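Local coordinates for probable AP endonuclease (African swine fever virus, PDB 6KI3), which probably cleaves DNA on the 5' side of apurinic or apyrimidinic sites as a zinc-dependent repair endonuclease, and also removes mismatched 3' ends as an exonuclease, at residues Q48-G53 with V81-Y86; V193-Y198 with G244-S249. One frame throughout, in Å; residues are numbered along the deposited sequence.

Overall arrangement
Both contacts belong to the TIM barrel of this endonuclease IV-like enzyme, and they lie on opposite sides of the chain's centre. From the N terminus, the chain first reaches interaction 1, where 81-86 returns beside 48-53 after an excursion through helix 63-76; the contact closes a beta-alpha-beta unit and continues from neighbouring barrel strands into loops at the zinc and DNA site. The chain then runs on around the barrel before interaction 2 begins. There the loop between helices 185-190 and 198-209 meets the loop that leads from strand 238-239 to helix 258-269. The two closures follow in series, neither enclosing nor crossing the other, and their centres are about 28 Å apart.

Interaction 1. Residues Q48-G53 with V81-Y86; sequences QVFIAG and VAHGTY. With ZN (zinc ion), chain K; nucleotides of chain D; nucleotides of chain B; nucleotides of chain C.
A beta-alpha-beta unit of the TIM barrel brings strands 46-49 and 79-83 together as parallel neighbours, and their C-terminal ends run into the zinc and DNA site. Two backbone bonds set the register. Val49 N donates to Val81 O at 3.2 Å, nearly along the C=O axis, and His83 N reaches Val49 O at 2.9 Å in the carbonyl plane. Gln48 and Val81 share one face of the sheet, Val49 and Ala82 the other.

Gln48 extends from a CG anti to its backbone N (chi1 -179°), so its chain lies alongside Val81 CG1 and carries its amide to the edge of the His83 ring, with NE2 3.7 Å from His83 CD2. The amide is satisfied from elsewhere: OE1 bonds to His223 and NE2 to Glu276, so Gln48 is a second-shell residue, hydrogen-bonded to two zinc ligands and packed against a third.

His83 NE2 binds zinc at 2.2 Å; His120, Glu147 and a DNA phosphate complete the site. On the other side of the imidazole, ND1 donates to Gly84 O at 2.7 Å, in the ring plane and on a lone pair, which, with the zinc on NE2, fixes the ring's rotation and probably makes NE2 a better metal donor. Phe50 lies beside it, the planes turned by 53°, with CE1 3.4 Å from His83 ND1 and CZ over one imidazole face. Farther out, Thr85 CG2 packs on Ala52 CB and O. Tyr86 reaches into the DNA, one ring face over DC9 of chain B and its CB against the base of DG10 of chain D.

Strand 6-10 hydrogen-bonds to Gln48 on one flank, strand 116-120 packs against Val81 and Ala82 on the other, and helix 96-112 covers Ile51, Ala52 and Thr85.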
loop_
_atom_site.group_PDB
_atom_site.type_symbol
_atom_site.label_atom_id
_atom_site.label_comp_id
_atom_site.label_asym_id
_atom_site.label_seq_id
_atom_site.Cartn_x
_atom_site.Cartn_y
_atom_site.Cartn_z
ATOM N N GLN A 48 -3.807 6.899 -1.126
ATOM C CA GLN A 48 -2.388 6.783 -1.395
ATOM C C GLN A 48 -1.934 7.733 -2.524
ATOM O O GLN A 48 -2.568 7.835 -3.522
ATOM C CB GLN A 48 -1.997 5.349 -1.685
ATOM C CG GLN A 48 -0.525 5.154 -1.943
ATOM C CD GLN A 48 -0.142 3.702 -2.137
ATOM O OE1 GLN A 48 0.042 2.983 -1.200
ATOM N NE2 GLN A 48 -0.028 3.295 -3.351
ATOM N N VAL A 49 -0.827 8.416 -2.341
ATOM C CA VAL A 49 -0.327 9.367 -3.324
ATOM C C VAL A 49 1.187 9.248 -3.425
ATOM O O VAL A 49 1.857 8.726 -2.532
ATOM C CB VAL A 49 -0.711 10.825 -2.980
ATOM C CG1 VAL A 49 -2.210 11.041 -3.129
ATOM C CG2 VAL A 49 -0.253 11.175 -1.570
ATOM N N PHE A 50 1.720 9.740 -4.541
ATOM C CA PHE A 50 3.149 9.975 -4.702
ATOM C C PHE A 50 3.424 11.445 -4.412
ATOM O O PHE A 50 2.900 12.323 -5.106
ATOM C CB PHE A 50 3.625 9.631 -6.114
ATOM C CG PHE A 50 3.678 8.160 -6.410
ATOM C CD1 PHE A 50 4.634 7.353 -5.817
ATOM C CD2 PHE A 50 2.795 7.591 -7.313
ATOM C CE1 PHE A 50 4.691 5.999 -6.097
ATOM C CE2 PHE A 50 2.848 6.242 -7.599
ATOM C CZ PHE A 50 3.797 5.444 -6.991
ATOM N N ILE A 51 4.236 11.717 -3.386
ATOM C CA ILE A 51 4.730 13.077 -3.185
ATOM C C ILE A 51 6.051 13.306 -3.903
ATOM O O ILE A 51 6.518 14.454 -3.971
ATOM C CB ILE A 51 4.892 13.413 -1.689
ATOM C CG1 ILE A 51 5.998 12.563 -1.062
ATOM C CG2 ILE A 51 3.575 13.219 -0.955
ATOM C CD1 ILE A 51 6.206 12.828 0.414
ATOM N N ALA A 52 6.661 12.256 -4.448
ATOM C CA ALA A 52 7.905 12.370 -5.190
ATOM C C ALA A 52 7.955 11.264 -6.232
ATOM O O ALA A 52 7.309 10.223 -6.093
ATOM C CB ALA A 52 9.125 12.295 -4.263
ATOM N N GLY A 53 8.729 11.505 -7.286
ATOM C CA GLY A 53 8.930 10.513 -8.328
ATOM C C GLY A 53 7.721 10.252 -9.207
ATOM O O GLY A 53 7.149 11.186 -9.771
ATOM N N VAL A 81 -1.323 7.707 3.037
ATOM C CA VAL A 81 0.028 7.167 3.019
ATOM C C VAL A 81 0.675 7.566 1.701
ATOM O O VAL A 81 0.011 7.663 0.664
ATOM C CB VAL A 81 0.044 5.632 3.212
ATOM C CG1 VAL A 81 -0.624 4.924 2.038
ATOM C CG2 VAL A 81 1.464 5.122 3.424
ATOM N N ALA A 82 1.974 7.833 1.753
ATOM C CA ALA A 82 2.744 8.178 0.568
ATOM C C ALA A 82 3.497 6.947 0.089
ATOM O O ALA A 82 4.099 6.230 0.894
ATOM C CB ALA A 82 3.720 9.319 0.859
ATOM N N HIS A 83 3.448 6.692 -1.213
ATOM C CA HIS A 83 4.246 5.631 -1.807
ATOM C C HIS A 83 5.587 6.211 -2.228
ATOM O O HIS A 83 5.639 7.238 -2.913
ATOM C CB HIS A 83 3.531 5.004 -3.004
ATOM C CG HIS A 83 4.114 3.694 -3.436
ATOM N ND1 HIS A 83 5.437 3.548 -3.796
ATOM C CD2 HIS A 83 3.553 2.468 -3.569
ATOM C CE1 HIS A 83 5.666 2.291 -4.129
ATOM N NE2 HIS A 83 4.539 1.614 -4.001
ATOM N N GLY A 84 6.668 5.567 -1.798
ATOM C CA GLY A 84 7.988 6.032 -2.162
ATOM C C GLY A 84 8.272 5.845 -3.638
ATOM O O GLY A 84 7.596 5.098 -4.348
ATOM N N THR A 85 9.294 6.551 -4.109
ATOM C CA THR A 85 9.719 6.392 -5.489
ATOM C C THR A 85 10.319 5.006 -5.697
ATOM O O THR A 85 10.678 4.302 -4.749
ATOM C CB THR A 85 10.743 7.459 -5.872
ATOM O OG1 THR A 85 12.007 7.142 -5.275
ATOM C CG2 THR A 85 10.293 8.826 -5.388
ATOM N N TYR A 86 10.428 4.614 -6.966
ATOM C CA TYR A 86 11.045 3.336 -7.290
ATOM C C TYR A 86 12.553 3.349 -7.079
ATOM O O TYR A 86 13.173 2.281 -7.114
ATOM C CB TYR A 86 10.713 2.950 -8.732
ATOM C CG TYR A 86 9.228 2.827 -8.990
ATOM C CD1 TYR A 86 8.366 2.396 -7.990
ATOM C CD2 TYR A 86 8.685 3.154 -10.226
ATOM C CE1 TYR A 86 7.009 2.285 -8.214
ATOM C CE2 TYR A 86 7.327 3.046 -10.460
ATOM C CZ TYR A 86 6.494 2.611 -9.449
ATOM O OH TYR A 86 5.140 2.500 -9.667
HETATM ZN ZN ZN K . 4.239 -0.521 -4.192
ATOM P P DG D 10 19.608 4.088 -10.425
ATOM O OP1 DG D 10 20.715 3.203 -9.998
ATOM O OP2 DG D 10 19.201 4.124 -11.847
ATOM O "O5'" DG D 10 18.314 3.743 -9.554
ATOM C "C5'" DG D 10 18.420 3.636 -8.141
ATOM C "C4'" DG D 10 17.836 2.323 -7.652
ATOM O "O4'" DG D 10 16.447 2.228 -8.055
ATOM C "C3'" DG D 10 18.511 1.069 -8.189
ATOM O "O3'" DG D 10 18.450 0.042 -7.212
ATOM C "C2'" DG D 10 17.669 0.730 -9.417
ATOM C "C1'" DG D 10 16.275 1.169 -8.979
ATOM N N9 DG D 10 15.443 1.658 -10.077
ATOM C C8 DG D 10 15.783 2.600 -11.017
ATOM N N7 DG D 10 14.832 2.846 -11.874
ATOM C C5 DG D 10 13.793 2.015 -11.477
ATOM C C6 DG D 10 12.501 1.843 -12.029
ATOM O O6 DG D 10 12.003 2.410 -13.010
ATOM N N1 DG D 10 11.760 0.899 -11.321
ATOM C C2 DG D 10 12.211 0.210 -10.219
ATOM N N2 DG D 10 11.351 -0.659 -9.670
ATOM N N3 DG D 10 13.418 0.364 -9.692
ATOM C C4 DG D 10 14.152 1.278 -10.370
ATOM P P DC B 9 2.356 -1.960 -15.406
ATOM O OP1 DC B 9 1.136 -2.668 -15.099
ATOM O OP2 DC B 9 2.291 -0.713 -16.131
ATOM O "O5'" DC B 9 3.098 -1.730 -14.037
ATOM C "C5'" DC B 9 3.205 -2.817 -13.141
ATOM C "C4'" DC B 9 4.060 -2.467 -11.953
ATOM O "O4'" DC B 9 5.417 -2.285 -12.369
ATOM C "C3'" DC B 9 3.698 -1.180 -11.235
ATOM O "O3'" DC B 9 2.795 -1.493 -10.188
ATOM C "C2'" DC B 9 5.020 -0.749 -10.635
ATOM C "C1'" DC B 9 6.087 -1.499 -11.423
ATOM N N1 DC B 9 6.977 -0.615 -12.149
ATOM C C2 DC B 9 8.271 -0.412 -11.682
ATOM O O2 DC B 9 8.639 -1.010 -10.671
ATOM N N3 DC B 9 9.097 0.402 -12.362
ATOM C C4 DC B 9 8.663 1.028 -13.453
ATOM N N4 DC B 9 9.500 1.845 -14.072
ATOM C C5 DC B 9 7.346 0.845 -13.950
ATOM C C6 DC B 9 6.541 0.030 -13.270
ATOM P P DC C 2 2.251 3.151 -11.443
ATOM O OP1 DC C 2 1.557 2.931 -12.731
ATOM O OP2 DC C 2 3.382 2.281 -11.049
ATOM O "O5'" DC C 2 2.765 4.661 -11.386
ATOM C "C5'" DC C 2 1.903 5.720 -11.774
ATOM C "C4'" DC C 2 2.499 7.058 -11.383
ATOM O "O4'" DC C 2 3.722 7.283 -12.131
ATOM C "C3'" DC C 2 1.614 8.266 -11.656
ATOM O "O3'" DC C 2 1.855 9.253 -10.663
ATOM C "C2'" DC C 2 2.086 8.719 -13.037
ATOM C "C1'" DC C 2 3.578 8.408 -12.978
ATOM N N1 DC C 2 4.171 8.067 -14.302
ATOM C C2 DC C 2 5.470 8.489 -14.610
ATOM O O2 DC C 2 6.105 9.145 -13.775
ATOM N N3 DC C 2 5.995 8.164 -15.817
ATOM C C4 DC C 2 5.279 7.454 -16.689
ATOM N N4 DC C 2 5.840 7.159 -17.867
ATOM C C5 DC C 2 3.954 7.013 -16.393
ATOM C C6 DC C 2 3.446 7.339 -15.200
#

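Interaction 2. Residues V193-Y198 with G244-S249; sequences VNISSY and GMIWKS
The indole of Trp247 has the CG2 methyl of its own neighbour Ile246 over the centre of one face, 3.4 Å above the plane, while Ser196 O lies at the pyrrole edge, in plane and 3.2 Å from Trp247 CD1. Ile195 O approaches the same ring obliquely and accepts a weak hydrogen bond from Trp247 NE1 at 3.1 Å, bent to 134° at the hydrogen. At the benzo end, Ile195 CD1 touches Trp247 CZ2 at 4.0 Å. Ile195 CG1, in the crowded position between backbone N and carbonyl carbon (chi1 53°), meets Ile246 CG2 where the two side chains cross obliquely.

The contact joins two loops of the TIM barrel, one between helices 185-190 and 198-209, the other running from strand 238-239 to helix 258-269. An Asx turn shapes the first: Asn194 OD1 accepts from Ser196 N at 3.0 Å, two residues on. Ser197 then caps helix 198-209 at its N terminus by bonding to Asp200 N. Between these two, Ser196 holds OG anti to its carbonyl carbon (chi1 -67°) and donates to Ile246 O at 3.1 Å, along a lone pair in the carbonyl plane. Within the 244-249 side, the carboxylate of Asp226 accepts from Ile246 N and, weakly, from Trp247 N. Trp189 of helix 185-190 packs on Ser196 and Ile246, whereas helix 258-269 presents Phe262 to Ile195 and Leu259 to Trp247.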
loop_
_atom_site.group_PDB
_atom_site.type_symbol
_atom_site.label_atom_id
_atom_site.label_comp_id
_atom_site.label_asym_id
_atom_site.label_seq_id
_atom_site.Cartn_x
_atom_site.Cartn_y
_atom_site.Cartn_z
ATOM N N VAL A 193 2.020 -17.467 -3.502
ATOM C CA VAL A 193 1.157 -17.743 -2.358
ATOM C C VAL A 193 -0.280 -17.798 -2.861
ATOM O O VAL A 193 -0.857 -16.771 -3.240
ATOM C CB VAL A 193 1.318 -16.693 -1.250
ATOM C CG1 VAL A 193 0.412 -17.021 -0.074
ATOM C CG2 VAL A 193 2.770 -16.611 -0.804
ATOM N N ASN A 194 -0.859 -18.997 -2.866
ATOM C CA ASN A 194 -2.249 -19.179 -3.270
ATOM C C ASN A 194 -3.160 -18.617 -2.185
ATOM O O ASN A 194 -3.230 -19.161 -1.079
ATOM C CB ASN A 194 -2.535 -20.658 -3.519
ATOM C CG ASN A 194 -3.893 -20.901 -4.161
ATOM O OD1 ASN A 194 -4.822 -20.104 -4.018
ATOM N ND2 ASN A 194 -4.013 -22.015 -4.875
ATOM N N ILE A 195 -3.861 -17.528 -2.499
ATOM C CA ILE A 195 -4.786 -16.903 -1.561
ATOM C C ILE A 195 -6.167 -16.819 -2.200
ATOM O O ILE A 195 -6.953 -15.917 -1.890
ATOM C CB ILE A 195 -4.292 -15.509 -1.133
ATOM C CG1 ILE A 195 -4.002 -14.649 -2.367
ATOM C CG2 ILE A 195 -3.057 -15.627 -0.253
ATOM C CD1 ILE A 195 -3.613 -13.222 -2.046
ATOM N N SER A 196 -6.472 -17.767 -3.089
ATOM C CA SER A 196 -7.710 -17.692 -3.859
ATOM C C SER A 196 -8.927 -18.005 -2.997
ATOM O O SER A 196 -9.927 -17.277 -3.031
ATOM C CB SER A 196 -7.638 -18.639 -5.057
ATOM O OG SER A 196 -6.666 -18.203 -5.990
ATOM N N SER A 197 -8.869 -19.081 -2.222
ATOM C CA SER A 197 -10.014 -19.495 -1.427
ATOM C C SER A 197 -9.961 -18.883 -0.031
ATOM O O SER A 197 -8.932 -18.368 0.414
ATOM C CB SER A 197 -10.081 -21.017 -1.319
ATOM O OG SER A 197 -9.188 -21.501 -0.333
ATOM N N TYR A 198 -11.104 -18.953 0.661
ATOM C CA TYR A 198 -11.188 -18.442 2.025
ATOM C C TYR A 198 -10.186 -19.138 2.938
ATOM O O TYR A 198 -9.516 -18.486 3.749
ATOM C CB TYR A 198 -12.612 -18.615 2.557
ATOM C CG TYR A 198 -12.853 -18.012 3.925
ATOM C CD1 TYR A 198 -12.543 -18.715 5.083
ATOM C CD2 TYR A 198 -13.402 -16.742 4.059
ATOM C CE1 TYR A 198 -12.762 -18.168 6.333
ATOM C CE2 TYR A 198 -13.627 -16.188 5.306
ATOM C CZ TYR A 198 -13.305 -16.906 6.439
ATOM O OH TYR A 198 -13.526 -16.361 7.683
ATOM N N GLY A 244 -9.476 -10.754 -11.813
ATOM C CA GLY A 244 -8.172 -11.276 -12.164
ATOM C C GLY A 244 -8.025 -12.747 -11.839
ATOM O O GLY A 244 -9.011 -13.423 -11.536
ATOM N N MET A 245 -6.793 -13.254 -11.880
ATOM C CA MET A 245 -6.569 -14.684 -11.711
ATOM C C MET A 245 -6.803 -15.158 -10.281
ATOM O O MET A 245 -6.994 -16.360 -10.067
ATOM C CB MET A 245 -5.148 -15.041 -12.148
ATOM C CG MET A 245 -4.809 -14.598 -13.563
ATOM S SD MET A 245 -5.365 -15.762 -14.822
ATOM C CE MET A 245 -4.214 -17.111 -14.564
ATOM N N ILE A 246 -6.802 -14.254 -9.301
ATOM C CA ILE A 246 -6.886 -14.688 -7.910
ATOM C C ILE A 246 -8.328 -14.970 -7.507
ATOM O O ILE A 246 -8.605 -15.955 -6.812
ATOM C CB ILE A 246 -6.243 -13.645 -6.978
ATOM C CG1 ILE A 246 -4.873 -13.216 -7.498
ATOM C CG2 ILE A 246 -6.103 -14.206 -5.572
ATOM C CD1 ILE A 246 -4.202 -12.179 -6.620
ATOM N N TRP A 247 -9.274 -14.121 -7.927
ATOM C CA TRP A 247 -10.622 -14.201 -7.379
ATOM C C TRP A 247 -11.740 -14.101 -8.414
ATOM O O TRP A 247 -12.902 -13.939 -8.020
ATOM C CB TRP A 247 -10.828 -13.107 -6.321
ATOM C CG TRP A 247 -9.963 -13.260 -5.108
ATOM C CD1 TRP A 247 -9.938 -14.319 -4.248
ATOM C CD2 TRP A 247 -9.009 -12.314 -4.608
ATOM N NE1 TRP A 247 -9.021 -14.097 -3.250
ATOM C CE2 TRP A 247 -8.438 -12.872 -3.446
ATOM C CE3 TRP A 247 -8.579 -11.053 -5.032
ATOM C CZ2 TRP A 247 -7.460 -12.213 -2.704
ATOM C CZ3 TRP A 247 -7.607 -10.400 -4.292
ATOM C CH2 TRP A 247 -7.059 -10.981 -3.142
ATOM N N LYS A 248 -11.445 -14.188 -9.714
ATOM C CA LYS A 248 -12.519 -14.110 -10.702
ATOM C C LYS A 248 -13.495 -15.269 -10.560
ATOM O O LYS A 248 -14.696 -15.103 -10.807
ATOM C CB LYS A 248 -11.945 -14.080 -12.119
ATOM N N SER A 249 -13.006 -16.442 -10.153
ATOM C CA SER A 249 -13.860 -17.610 -9.992
ATOM C C SER A 249 -14.782 -17.506 -8.783
ATOM O O SER A 249 -15.642 -18.376 -8.608
ATOM C CB SER A 249 -13.003 -18.871 -9.880
ATOM O OG SER A 249 -12.029 -18.909 -10.907
#